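Local coordinates for surface protein R28 (Streptococcus pyogenes, PDB 6S5Z) that is probably attached to the streptococcal cell wall and displays at the bacterial surface an immunoglobulin-like Rib domain, a kind of domain implicated in infection, at residues 9-14 with 64-69; 27-32 with 74-79; 31-36 with 40-45; 46-51 with 59-64. One frame throughout, in Å; residues are numbered along the deposited sequence.

From the N terminus, helix 5-8 leads into residues 9-14, which meet residues 64-69 in contact 1 and so close the longest loop, beside a sodium ion. Before it is complete, residues 27-32 start contact 2, which closes on strand 71-81, so the two contacts cross. Contact 3 begins in the same loop region, sharing Ala31 and Asn32 with contact 2, and returns after a short connection to strand 41-44. Contact 4 follows in series, joining the loop after that strand to strand 56-65; like contact 3, it is nested inside contact 1. Together they tie the loops to neighbouring strands 41-44, 56-65 and 71-81 of one mixed sheet.

Contact 1 (9-14 with 64-69); sequences YSPEAK and VHYPDG. With NA (sodium ion), chain C.
Pro11 and Tyr66 meet at the phenol end of the tyrosine, where the loop after helix 5-8 packs against the end of strand 56-65 and the turn after it in this immunoglobulin-like Rib domain. The proline comes in at the ring edge, near its plane, and Pro11 CD lies 3.1 Å from Tyr66 OH. That hydroxyl also hydrogen-bonds Asp72, so the proline packs against an oxygen whose polar partner lies on strand 71-81. Tyr9 approaches the same ring with its CB, 3.8 Å from Tyr66 CE1. The two tyrosine rings are inclined by 28° but slid past each other in opposite directions, their centroids 5.6 Å apart, so they hardly overlap. In Tyr66, CG stands anti to the carbonyl carbon (chi1 -64°), which sends the ring across toward Tyr9 and Pro11. Deeper in, Pro11 CB touches Val64 CG2 on the buried side of the strand. Around this, Tyr66 opens a type I turn with a hydrogen bond from Gly69 N to Tyr66 O, while Tyr9, the first residue to leave the helical conformation, turns its carbonyl to the sodium ion. Lys6 O, Asp72 OD2 and three waters complete six ligands, so Asp72 links the phenol to the metal site. Tyr9 O lies 2.5 Å from the sodium. One of the three waters, water 1, is hydrogen-bonded to Ser10 OG at 2.9 Å.

Contact 2 (27-32 with 74-79); sequences KDSIAN and VNVKVT
Ser29 OG gives its proton to water 4 at 2.7 Å, and the water in turn donates to Lys77 O at 2.8 Å, bridging residues 27-32 and 74-79, between which no direct hydrogen bond forms. Beside this bridge the serine packs through its carbon and its carbonyl: Ser29 CB lies 4.0 Å from Val76 CG1, and Ser29 O is 3.5 Å from the same methyl. One residue on, Ile30 has both side-chain torsions near -60° (chi1 -61°, chi2 -60°), a bend that swings CD1 over to Val74. There Ile30 CD1 rests on the branch point of the valine, 3.8 Å from Val74 CG1 and 3.9 Å from Val74 CB, as the two side chains cross obliquely. A short 3-10 segment precedes Ile30, with a hydrogen bond from Ile30 N to Lys27 O at 3.2 Å. Backbone hydrogen bonds between Lys14 N and Ser29 O and between Ala31 N and Glu12 O join the loop to residues 9-14. Val62 touches both Ile30 and Val76, Tyr42 touches Ile30, and Trp44 touches Val76. All five touching residues are buried: a loop laid over one face of a mixed sheet, consistent with the core of an immunoglobulin-like domain.

Contact 3 (31-36 with 40-45); sequences ANTDEL and STYNWK
With CG anti to the carbonyl carbon (chi1 -56°), Tyr42 is directed from strand 41-44 toward the preceding loop, and Leu36, with chi2 at 176°, stretches CD1 out to meet it. The phenol end thereby meets both Leu36 and Thr33, joining the 31-36 loop to an outer strand of the sheet in this immunoglobulin-like Rib domain. Leu36 CD1 arrives at the ring edge, near its plane, 3.2 Å from Tyr42 OH. Thr33 comes in obliquely with its methyl, Thr33 CG2 lying 3.5 Å from Tyr42 CZ. Water 5 sits in the ring plane and is hydrogen-bonded to Tyr42 OH at 2.7 Å; it is also hydrogen-bonded to Thr33 O at 2.8 Å, a water bridge between hydroxyl and loop backbone. Nearer the backbone, Leu36 CB approaches Ser40 OG, a hydroxyl engaged with Pro37 O. Asn32 ties the loop together through several bonds. Glu35 N donates to backbone Asn32 O at 2.8 Å, while the side-chain amide links this loop to residues 9-14, Asn32 ND2 bonding Ser10 O and Asn32 OD1 accepting from Glu12 N. Asn32 ND2 also donates to Glu35 OE1 at 2.9 Å, nearly straight at 167°, with the carboxylate oxygen met from above its plane and not within it.

Contact 4 (46-51 with 59-64); sequences NGHKPD and DGIVEV
The backbones come closest at His48 and Gly60, whose CA atoms are 4.7 Å apart, and one direct hydrogen bond joins the two segments: Ile61 N donates to His48 O at 3.0 Å, the nitrogen lying in the carbonyl plane on a lone pair. Gly60, having no side chain, lets the loop come in close, with Gly60 CA 3.1 Å from His48 O and 3.8 Å from Pro50 CG. The side chains of His48 and Ile61 run alongside each other in the same direction. Ile61 CD1 sits over one face of the imidazole, a CH-pi contact 3.5 Å from the ring centroid and 17° off the normal, shifted toward the rim beside ND1. The extended end of Ile61 (chi2 169°) carries CD1 out to that ring. In the immunoglobulin-like fold, this is the link after strand 41-44 folding back against the neighbouring strand 56-65, where Lys45 still pairs with Ile61. Waters extend the join at both ends. Water 6 accepts from Asn46 N and donates to Glu63 OE2 at 2.6 Å, a carboxylate that also forms a salt bridge with Lys45. Water 7 donates to Asp59 O at 2.7 Å and more weakly to Lys49 O at 3.3 Å.

Contact 1 (9-14 with 64-69)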
loop_
_atom_site.group_PDB
_atom_site.type_symbol
_atom_site.label_atom_id
_atom_site.label_comp_id
_atom_site.label_asym_id
_atom_site.label_seq_id
_atom_site.Cartn_x
_atom_site.Cartn_y
_atom_site.Cartn_z
ATOM N N TYR A 9 -14.274 -4.903 -0.326
ATOM C CA TYR A 9 -12.933 -5.425 -0.515
ATOM C C TYR A 9 -12.090 -5.209 0.737
ATOM O O TYR A 9 -12.316 -4.273 1.513
ATOM C CB TYR A 9 -12.280 -4.788 -1.740
ATOM C CG TYR A 9 -13.098 -5.037 -2.996
ATOM C CD1 TYR A 9 -13.169 -6.308 -3.574
ATOM C CD2 TYR A 9 -13.806 -4.006 -3.598
ATOM C CE1 TYR A 9 -13.936 -6.540 -4.716
ATOM C CE2 TYR A 9 -14.569 -4.229 -4.745
ATOM C CZ TYR A 9 -14.633 -5.494 -5.289
ATOM O OH TYR A 9 -15.395 -5.693 -6.424
ATOM N N SER A 10 -11.124 -6.109 0.940
ATOM C CA SER A 10 -10.323 -6.153 2.162
ATOM C C SER A 10 -8.836 -6.236 1.837
ATOM O O SER A 10 -8.215 -7.304 1.957
ATOM C CB SER A 10 -10.762 -7.329 3.037
ATOM O OG SER A 10 -12.122 -7.182 3.423
ATOM N N PRO A 11 -8.224 -5.126 1.429
ATOM C CA PRO A 11 -6.779 -5.136 1.188
ATOM C C PRO A 11 -6.007 -5.378 2.478
ATOM O O PRO A 11 -6.397 -4.926 3.560
ATOM C CB PRO A 11 -6.499 -3.742 0.614
ATOM C CG PRO A 11 -7.618 -2.900 1.121
ATOM C CD PRO A 11 -8.811 -3.788 1.250
ATOM N N GLU A 12 -4.919 -6.129 2.354
ATOM C CA GLU A 12 -4.072 -6.466 3.485
ATOM C C GLU A 12 -2.640 -6.144 3.125
ATOM O O GLU A 12 -2.217 -6.361 1.985
ATOM C CB GLU A 12 -4.186 -7.947 3.854
ATOM C CG GLU A 12 -5.559 -8.333 4.348
ATOM C CD GLU A 12 -5.676 -9.817 4.639
ATOM O OE1 GLU A 12 -6.229 -10.532 3.777
ATOM O OE2 GLU A 12 -5.182 -10.269 5.696
ATOM N N ALA A 13 -1.899 -5.658 4.116
ATOM C CA ALA A 13 -0.525 -5.228 3.925
ATOM C C ALA A 13 0.407 -6.405 3.687
ATOM O O ALA A 13 0.223 -7.502 4.231
ATOM C CB ALA A 13 -0.047 -4.453 5.149
ATOM N N LYS A 14 1.428 -6.150 2.881
ATOM C CA LYS A 14 2.569 -7.031 2.716
ATOM C C LYS A 14 3.791 -6.349 3.312
ATOM O O LYS A 14 4.087 -5.194 2.972
ATOM C CB LYS A 14 2.806 -7.353 1.239
ATOM C CG LYS A 14 4.128 -8.082 0.982
ATOM C CD LYS A 14 4.314 -8.427 -0.494
ATOM C CE LYS A 14 5.746 -8.897 -0.768
ATOM N NZ LYS A 14 5.915 -9.347 -2.180
ATOM N N VAL A 64 -5.644 2.612 -1.505
ATOM C CA VAL A 64 -6.196 1.749 -2.548
ATOM C C VAL A 64 -7.424 2.451 -3.117
ATOM O O VAL A 64 -8.417 2.647 -2.410
ATOM C CB VAL A 64 -6.543 0.353 -2.008
ATOM C CG1 VAL A 64 -7.035 -0.552 -3.130
ATOM C CG2 VAL A 64 -5.331 -0.253 -1.404
ATOM N N HIS A 65 -7.358 2.862 -4.384
ATOM C CA HIS A 65 -8.430 3.629 -5.023
ATOM C C HIS A 65 -9.276 2.673 -5.854
ATOM O O HIS A 65 -8.811 2.153 -6.867
ATOM C CB HIS A 65 -7.858 4.739 -5.908
ATOM C CG HIS A 65 -7.250 5.876 -5.145
ATOM N ND1 HIS A 65 -7.882 7.090 -4.989
ATOM C CD2 HIS A 65 -6.080 5.971 -4.471
ATOM C CE1 HIS A 65 -7.122 7.890 -4.260
ATOM N NE2 HIS A 65 -6.020 7.236 -3.937
ATOM N N TYR A 66 -10.521 2.500 -5.470
ATOM C CA TYR A 66 -11.384 1.531 -6.118
ATOM C C TYR A 66 -12.122 2.173 -7.278
ATOM O O TYR A 66 -12.207 3.403 -7.370
ATOM C CB TYR A 66 -12.384 0.976 -5.117
ATOM C CG TYR A 66 -11.754 0.216 -3.998
ATOM C CD1 TYR A 66 -11.165 -1.010 -4.228
ATOM C CD2 TYR A 66 -11.765 0.712 -2.697
ATOM C CE1 TYR A 66 -10.597 -1.721 -3.208
ATOM C CE2 TYR A 66 -11.201 -0.001 -1.667
ATOM C CZ TYR A 66 -10.614 -1.211 -1.932
ATOM O OH TYR A 66 -10.047 -1.926 -0.913
ATOM N N PRO A 67 -12.663 1.365 -8.193
ATOM C CA PRO A 67 -13.359 1.943 -9.355
ATOM C C PRO A 67 -14.566 2.794 -9.019
ATOM O O PRO A 67 -14.910 3.670 -9.818
ATOM C CB PRO A 67 -13.777 0.706 -10.169
ATOM C CG PRO A 67 -12.799 -0.349 -9.764
ATOM C CD PRO A 67 -12.552 -0.102 -8.295
ATOM N N ASP A 68 -15.208 2.612 -7.869
ATOM C CA ASP A 68 -16.380 3.425 -7.572
ATOM C C ASP A 68 -16.004 4.714 -6.875
ATOM O O ASP A 68 -16.892 5.463 -6.453
ATOM C CB ASP A 68 -17.405 2.644 -6.733
ATOM C CG ASP A 68 -16.959 2.419 -5.300
ATOM O OD1 ASP A 68 -15.798 2.708 -4.963
ATOM O OD2 ASP A 68 -17.783 1.928 -4.497
ATOM N N GLY A 69 -14.711 4.992 -6.763
ATOM C CA GLY A 69 -14.235 6.220 -6.172
ATOM C C GLY A 69 -13.990 6.164 -4.691
ATOM O O GLY A 69 -13.443 7.125 -4.138
HETATM NA NA NA C . -12.081 -2.329 3.103
HETATM O O HOH W 1 -12.770 -4.507 4.425
HETATM O O HOH W 2 -12.486 -0.290 4.851
HETATM O O HOH W 3 -9.956 -2.606 4.639
#

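Contact 2 (27-32 with 74-79)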
loop_
_atom_site.group_PDB
_atom_site.type_symbol
_atom_site.label_atom_id
_atom_site.label_comp_id
_atom_site.label_asym_id
_atom_site.label_seq_id
_atom_site.Cartn_x
_atom_site.Cartn_y
_atom_site.Cartn_z
ATOM N N LYS A 27 1.728 -0.366 -4.819
ATOM C CA LYS A 27 1.003 -1.609 -5.035
ATOM C C LYS A 27 1.788 -2.803 -4.521
ATOM O O LYS A 27 1.199 -3.844 -4.188
ATOM C CB LYS A 27 0.705 -1.781 -6.525
ATOM C CG LYS A 27 -0.045 -3.050 -6.847
ATOM C CD LYS A 27 -0.486 -3.065 -8.289
ATOM C CE LYS A 27 -1.297 -4.303 -8.620
ATOM N NZ LYS A 27 -1.734 -4.233 -10.047
ATOM N N ASP A 28 3.115 -2.695 -4.491
ATOM C CA ASP A 28 3.941 -3.822 -4.089
ATOM C C ASP A 28 3.879 -4.080 -2.594
ATOM O O ASP A 28 4.376 -5.122 -2.142
ATOM C CB ASP A 28 5.389 -3.607 -4.514
ATOM C CG ASP A 28 5.595 -3.789 -6.000
ATOM O OD1 ASP A 28 4.813 -4.528 -6.640
ATOM O OD2 ASP A 28 6.562 -3.217 -6.531
ATOM N N SER A 29 3.303 -3.158 -1.827
ATOM C CA SER A 29 3.123 -3.314 -0.392
ATOM C C SER A 29 1.745 -3.844 -0.026
ATOM O O SER A 29 1.399 -3.879 1.162
ATOM C CB SER A 29 3.384 -1.979 0.324
ATOM O OG SER A 29 4.778 -1.731 0.401
ATOM N N ILE A 30 0.952 -4.267 -1.004
ATOM C CA ILE A 30 -0.355 -4.858 -0.743
ATOM C C ILE A 30 -0.276 -6.343 -1.075
ATOM O O ILE A 30 0.108 -6.713 -2.189
ATOM C CB ILE A 30 -1.472 -4.175 -1.551
ATOM C CG1 ILE A 30 -1.585 -2.695 -1.186
ATOM C CG2 ILE A 30 -2.795 -4.913 -1.366
ATOM C CD1 ILE A 30 -1.906 -2.440 0.259
ATOM N N ALA A 31 -0.674 -7.182 -0.121
ATOM C CA ALA A 31 -0.430 -8.617 -0.234
ATOM C C ALA A 31 -1.404 -9.292 -1.189
ATOM O O ALA A 31 -1.060 -10.311 -1.798
ATOM C CB ALA A 31 -0.518 -9.295 1.147
ATOM N N ASN A 32 -2.608 -8.753 -1.345
ATOM C CA ASN A 32 -3.665 -9.509 -2.000
ATOM C C ASN A 32 -4.340 -8.685 -3.087
ATOM O O ASN A 32 -5.572 -8.620 -3.161
ATOM C CB ASN A 32 -4.660 -9.989 -0.945
ATOM C CG ASN A 32 -5.373 -8.839 -0.265
ATOM O OD1 ASN A 32 -4.840 -7.726 -0.203
ATOM N ND2 ASN A 32 -6.588 -9.090 0.233
ATOM N N VAL A 74 -4.247 1.630 3.947
ATOM C CA VAL A 74 -3.633 0.402 4.434
ATOM C C VAL A 74 -2.275 0.730 5.037
ATOM O O VAL A 74 -1.376 1.188 4.328
ATOM C CB VAL A 74 -3.491 -0.646 3.316
ATOM C CG1 VAL A 74 -2.842 -1.887 3.880
ATOM C CG2 VAL A 74 -4.858 -0.967 2.709
ATOM N N ASN A 75 -2.131 0.500 6.344
ATOM C CA ASN A 75 -0.850 0.674 7.014
ATOM C C ASN A 75 0.093 -0.466 6.660
ATOM O O ASN A 75 -0.277 -1.642 6.750
ATOM C CB ASN A 75 -1.046 0.729 8.531
ATOM C CG ASN A 75 -1.870 1.920 8.961
ATOM O OD1 ASN A 75 -1.831 2.976 8.326
ATOM N ND2 ASN A 75 -2.644 1.750 10.021
ATOM N N VAL A 76 1.319 -0.121 6.278
ATOM C CA VAL A 76 2.313 -1.096 5.838
ATOM C C VAL A 76 3.641 -0.821 6.524
ATOM O O VAL A 76 3.872 0.242 7.097
ATOM C CB VAL A 76 2.512 -1.109 4.310
ATOM C CG1 VAL A 76 1.196 -1.298 3.568
ATOM C CG2 VAL A 76 3.199 0.199 3.865
ATOM N N LYS A 77 4.518 -1.806 6.441
ATOM C CA LYS A 77 5.827 -1.739 7.059
ATOM C C LYS A 77 6.864 -2.130 6.023
ATOM O O LYS A 77 6.641 -3.045 5.222
ATOM C CB LYS A 77 5.890 -2.641 8.298
ATOM C CG LYS A 77 4.905 -2.171 9.363
ATOM C CD LYS A 77 5.071 -2.840 10.721
ATOM C CE LYS A 77 4.307 -2.040 11.784
ATOM N NZ LYS A 77 4.705 -2.360 13.184
ATOM N N VAL A 78 7.981 -1.413 6.025
ATOM C CA VAL A 78 9.082 -1.694 5.122
ATOM C C VAL A 78 10.347 -1.742 5.958
ATOM O O VAL A 78 10.656 -0.792 6.691
ATOM C CB VAL A 78 9.212 -0.644 3.999
ATOM C CG1 VAL A 78 10.392 -0.982 3.101
ATOM C CG2 VAL A 78 7.940 -0.555 3.157
ATOM N N THR A 79 11.062 -2.849 5.870
ATOM C CA THR A 79 12.363 -2.980 6.493
ATOM C C THR A 79 13.393 -2.547 5.467
ATOM O O THR A 79 13.366 -3.017 4.327
ATOM C CB THR A 79 12.602 -4.431 6.928
ATOM O OG1 THR A 79 11.521 -4.853 7.762
ATOM C CG2 THR A 79 13.914 -4.563 7.690
HETATM O O HOH W 4 5.435 -3.000 2.674
#

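Contact 3 (31-36 with 40-45)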
loop_
_atom_site.group_PDB
_atom_site.type_symbol
_atom_site.label_atom_id
_atom_site.label_comp_id
_atom_site.label_asym_id
_atom_site.label_seq_id
_atom_site.Cartn_x
_atom_site.Cartn_y
_atom_site.Cartn_z
ATOM N N ALA A 31 -0.674 -7.182 -0.121
ATOM C CA ALA A 31 -0.430 -8.617 -0.234
ATOM C C ALA A 31 -1.404 -9.292 -1.189
ATOM O O ALA A 31 -1.060 -10.311 -1.798
ATOM C CB ALA A 31 -0.518 -9.295 1.147
ATOM N N ASN A 32 -2.608 -8.753 -1.345
ATOM C CA ASN A 32 -3.665 -9.509 -2.000
ATOM C C ASN A 32 -4.340 -8.685 -3.087
ATOM O O ASN A 32 -5.572 -8.620 -3.161
ATOM C CB ASN A 32 -4.660 -9.989 -0.945
ATOM C CG ASN A 32 -5.373 -8.839 -0.265
ATOM O OD1 ASN A 32 -4.840 -7.726 -0.203
ATOM N ND2 ASN A 32 -6.588 -9.090 0.233
ATOM N N THR A 33 -3.543 -8.053 -3.973
ATOM C CA THR A 33 -4.126 -7.291 -5.082
ATOM C C THR A 33 -4.922 -8.185 -6.022
ATOM O O THR A 33 -5.679 -7.675 -6.853
ATOM C CB THR A 33 -3.059 -6.551 -5.906
ATOM O OG1 THR A 33 -2.112 -7.482 -6.446
ATOM C CG2 THR A 33 -2.321 -5.518 -5.069
ATOM N N ASP A 34 -4.727 -9.501 -5.947
ATOM C CA ASP A 34 -5.567 -10.433 -6.700
ATOM C C ASP A 34 -6.971 -10.554 -6.118
ATOM O O ASP A 34 -7.862 -11.087 -6.787
ATOM C CB ASP A 34 -4.926 -11.818 -6.749
ATOM C CG ASP A 34 -4.685 -12.399 -5.363
ATOM O OD1 ASP A 34 -4.270 -11.641 -4.463
ATOM O OD2 ASP A 34 -4.936 -13.609 -5.168
ATOM N N GLU A 35 -7.184 -10.091 -4.889
ATOM C CA GLU A 35 -8.493 -10.111 -4.252
ATOM C C GLU A 35 -9.198 -8.760 -4.296
ATOM O O GLU A 35 -10.229 -8.582 -3.633
ATOM C CB GLU A 35 -8.343 -10.597 -2.814
ATOM C CG GLU A 35 -7.762 -11.985 -2.760
ATOM C CD GLU A 35 -7.508 -12.457 -1.357
ATOM O OE1 GLU A 35 -7.749 -11.666 -0.418
ATOM O OE2 GLU A 35 -7.050 -13.611 -1.203
ATOM N N LEU A 36 -8.657 -7.803 -5.055
ATOM C CA LEU A 36 -9.178 -6.475 -5.250
ATOM C C LEU A 36 -9.397 -6.282 -6.738
ATOM O O LEU A 36 -8.680 -6.889 -7.532
ATOM C CB LEU A 36 -8.178 -5.420 -4.748
ATOM C CG LEU A 36 -7.611 -5.730 -3.355
ATOM C CD1 LEU A 36 -6.563 -4.701 -2.963
ATOM C CD2 LEU A 36 -8.705 -5.829 -2.290
ATOM N N SER A 40 -8.250 -1.240 -9.700
ATOM C CA SER A 40 -7.859 -0.392 -8.579
ATOM C C SER A 40 -6.494 0.221 -8.852
ATOM O O SER A 40 -5.640 -0.389 -9.483
ATOM C CB SER A 40 -7.800 -1.211 -7.286
ATOM O OG SER A 40 -9.015 -1.915 -7.075
ATOM N N THR A 41 -6.260 1.419 -8.324
ATOM C CA THR A 41 -4.939 2.015 -8.414
ATOM C C THR A 41 -4.378 2.185 -7.008
ATOM O O THR A 41 -5.127 2.307 -6.043
ATOM C CB THR A 41 -4.962 3.361 -9.182
ATOM O OG1 THR A 41 -5.715 4.345 -8.460
ATOM C CG2 THR A 41 -5.580 3.184 -10.571
ATOM N N TYR A 42 -3.049 2.176 -6.897
ATOM C CA TYR A 42 -2.361 2.193 -5.608
ATOM C C TYR A 42 -1.368 3.341 -5.600
ATOM O O TYR A 42 -0.631 3.528 -6.572
ATOM C CB TYR A 42 -1.625 0.869 -5.366
ATOM C CG TYR A 42 -2.529 -0.353 -5.441
ATOM C CD1 TYR A 42 -2.894 -0.919 -6.671
ATOM C CD2 TYR A 42 -3.036 -0.933 -4.286
ATOM C CE1 TYR A 42 -3.733 -2.040 -6.726
ATOM C CE2 TYR A 42 -3.861 -2.037 -4.339
ATOM C CZ TYR A 42 -4.203 -2.591 -5.552
ATOM O OH TYR A 42 -5.030 -3.700 -5.557
ATOM N N ASN A 43 -1.344 4.100 -4.505
ATOM C CA ASN A 43 -0.372 5.175 -4.369
ATOM C C ASN A 43 -0.062 5.345 -2.898
ATOM O O ASN A 43 -0.843 4.944 -2.036
ATOM C CB ASN A 43 -0.876 6.495 -4.949
ATOM C CG ASN A 43 -2.108 7.008 -4.237
ATOM O OD1 ASN A 43 -3.226 6.666 -4.606
ATOM N ND2 ASN A 43 -1.912 7.832 -3.202
ATOM N N TRP A 44 1.087 5.949 -2.621
ATOM C CA TRP A 44 1.423 6.282 -1.247
ATOM C C TRP A 44 0.606 7.473 -0.781
ATOM O O TRP A 44 0.485 8.479 -1.488
ATOM C CB TRP A 44 2.922 6.592 -1.110
ATOM C CG TRP A 44 3.791 5.413 -1.371
ATOM C CD1 TRP A 44 4.592 5.198 -2.452
ATOM C CD2 TRP A 44 3.917 4.252 -0.539
ATOM N NE1 TRP A 44 5.218 3.974 -2.341
ATOM C CE2 TRP A 44 4.820 3.378 -1.175
ATOM C CE3 TRP A 44 3.353 3.873 0.685
ATOM C CZ2 TRP A 44 5.174 2.142 -0.628
ATOM C CZ3 TRP A 44 3.707 2.659 1.227
ATOM C CH2 TRP A 44 4.606 1.803 0.570
ATOM N N LYS A 45 0.066 7.370 0.430
ATOM C CA LYS A 45 -0.558 8.535 1.042
ATOM C C LYS A 45 0.460 9.660 1.166
ATOM O O LYS A 45 1.623 9.428 1.489
ATOM C CB LYS A 45 -1.102 8.186 2.431
ATOM C CG LYS A 45 -1.788 9.348 3.148
ATOM C CD LYS A 45 -2.464 8.853 4.415
ATOM C CE LYS A 45 -3.656 8.010 4.064
ATOM N NZ LYS A 45 -4.721 8.828 3.487
HETATM O O HOH W 5 -5.821 -5.075 -7.757
#

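Contact 4 (46-51 with 59-64)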
loop_
_atom_site.group_PDB
_atom_site.type_symbol
_atom_site.label_atom_id
_atom_site.label_comp_id
_atom_site.label_asym_id
_atom_site.label_seq_id
_atom_site.Cartn_x
_atom_site.Cartn_y
_atom_site.Cartn_z
ATOM N N ASN A 46 0.017 10.878 0.895
ATOM C CA ASN A 46 0.877 12.045 1.074
ATOM C C ASN A 46 1.464 12.045 2.475
ATOM O O ASN A 46 0.732 11.934 3.462
ATOM C CB ASN A 46 0.070 13.318 0.844
ATOM C CG ASN A 46 -0.296 13.518 -0.605
ATOM O OD1 ASN A 46 0.295 12.914 -1.489
ATOM N ND2 ASN A 46 -1.304 14.348 -0.853
ATOM N N GLY A 47 2.786 12.167 2.559
ATOM C CA GLY A 47 3.443 12.203 3.841
ATOM C C GLY A 47 3.703 10.848 4.446
ATOM O O GLY A 47 4.273 10.773 5.544
ATOM N N HIS A 48 3.299 9.768 3.773
ATOM C CA HIS A 48 3.395 8.439 4.353
ATOM C C HIS A 48 4.033 7.443 3.388
ATOM O O HIS A 48 3.744 6.241 3.440
ATOM C CB HIS A 48 2.019 7.977 4.824
ATOM C CG HIS A 48 1.539 8.721 6.038
ATOM N ND1 HIS A 48 1.923 8.384 7.320
ATOM C CD2 HIS A 48 0.742 9.809 6.161
ATOM C CE1 HIS A 48 1.364 9.216 8.179
ATOM N NE2 HIS A 48 0.646 10.093 7.501
ATOM N N LYS A 49 4.934 7.928 2.518
ATOM C CA LYS A 49 5.793 7.010 1.771
ATOM C C LYS A 49 7.019 6.654 2.603
ATOM O O LYS A 49 7.690 7.555 3.131
ATOM C CB LYS A 49 6.240 7.611 0.447
ATOM C CG LYS A 49 7.198 6.704 -0.317
ATOM C CD LYS A 49 7.605 7.300 -1.642
ATOM C CE LYS A 49 8.427 6.333 -2.478
ATOM N NZ LYS A 49 8.994 6.989 -3.697
ATOM N N PRO A 50 7.316 5.371 2.779
ATOM C CA PRO A 50 8.492 4.993 3.572
ATOM C C PRO A 50 9.764 5.534 2.927
ATOM O O PRO A 50 9.958 5.432 1.715
ATOM C CB PRO A 50 8.446 3.462 3.567
ATOM C CG PRO A 50 6.964 3.126 3.349
ATOM C CD PRO A 50 6.486 4.211 2.392
ATOM N N ASP A 51 10.631 6.118 3.749
ATOM C CA ASP A 51 11.867 6.740 3.277
ATOM C C ASP A 51 12.976 5.689 3.282
ATOM O O ASP A 51 13.464 5.297 4.341
ATOM C CB ASP A 51 12.206 7.943 4.162
ATOM C CG ASP A 51 13.450 8.690 3.717
ATOM O OD1 ASP A 51 14.079 8.319 2.705
ATOM O OD2 ASP A 51 13.786 9.688 4.388
ATOM N N ASP A 59 7.453 2.785 8.359
ATOM C CA ASP A 59 6.030 2.600 8.202
ATOM C C ASP A 59 5.585 3.467 7.041
ATOM O O ASP A 59 6.238 4.457 6.689
ATOM C CB ASP A 59 5.252 3.001 9.465
ATOM C CG ASP A 59 5.465 2.046 10.633
ATOM O OD1 ASP A 59 5.310 0.823 10.455
ATOM O OD2 ASP A 59 5.778 2.527 11.742
ATOM N N GLY A 60 4.450 3.092 6.464
ATOM C CA GLY A 60 3.877 3.859 5.378
ATOM C C GLY A 60 2.399 3.549 5.304
ATOM O O GLY A 60 1.893 2.670 6.004
ATOM N N ILE A 61 1.705 4.299 4.455
ATOM C CA ILE A 61 0.277 4.102 4.229
ATOM C C ILE A 61 0.019 4.044 2.733
ATOM O O ILE A 61 0.423 4.946 1.988
ATOM C CB ILE A 61 -0.559 5.203 4.895
ATOM C CG1 ILE A 61 -0.259 5.227 6.403
ATOM C CG2 ILE A 61 -2.040 4.965 4.646
ATOM C CD1 ILE A 61 -0.812 6.429 7.114
ATOM N N VAL A 62 -0.620 2.965 2.294
ATOM C CA VAL A 62 -1.039 2.802 0.914
ATOM C C VAL A 62 -2.497 3.212 0.812
ATOM O O VAL A 62 -3.326 2.798 1.638
ATOM C CB VAL A 62 -0.842 1.352 0.449
ATOM C CG1 VAL A 62 -1.394 1.152 -0.982
ATOM C CG2 VAL A 62 0.622 0.969 0.529
ATOM N N GLU A 63 -2.808 4.047 -0.176
ATOM C CA GLU A 63 -4.185 4.301 -0.560
ATOM C C GLU A 63 -4.567 3.362 -1.695
ATOM O O GLU A 63 -3.899 3.339 -2.738
ATOM C CB GLU A 63 -4.381 5.742 -1.014
ATOM C CG GLU A 63 -4.030 6.757 0.025
ATOM C CD GLU A 63 -4.217 8.178 -0.506
ATOM O OE1 GLU A 63 -4.459 8.351 -1.727
ATOM O OE2 GLU A 63 -4.125 9.113 0.306
ATOM N N VAL A 64 -5.644 2.612 -1.505
ATOM C CA VAL A 64 -6.196 1.749 -2.548
ATOM C C VAL A 64 -7.424 2.451 -3.117
ATOM O O VAL A 64 -8.417 2.647 -2.410
ATOM C CB VAL A 64 -6.543 0.353 -2.008
ATOM C CG1 VAL A 64 -7.035 -0.552 -3.130
ATOM C CG2 VAL A 64 -5.331 -0.253 -1.404
HETATM O O HOH W 6 -2.813 11.389 0.128
HETATM O O HOH W 7 6.182 7.075 6.035
#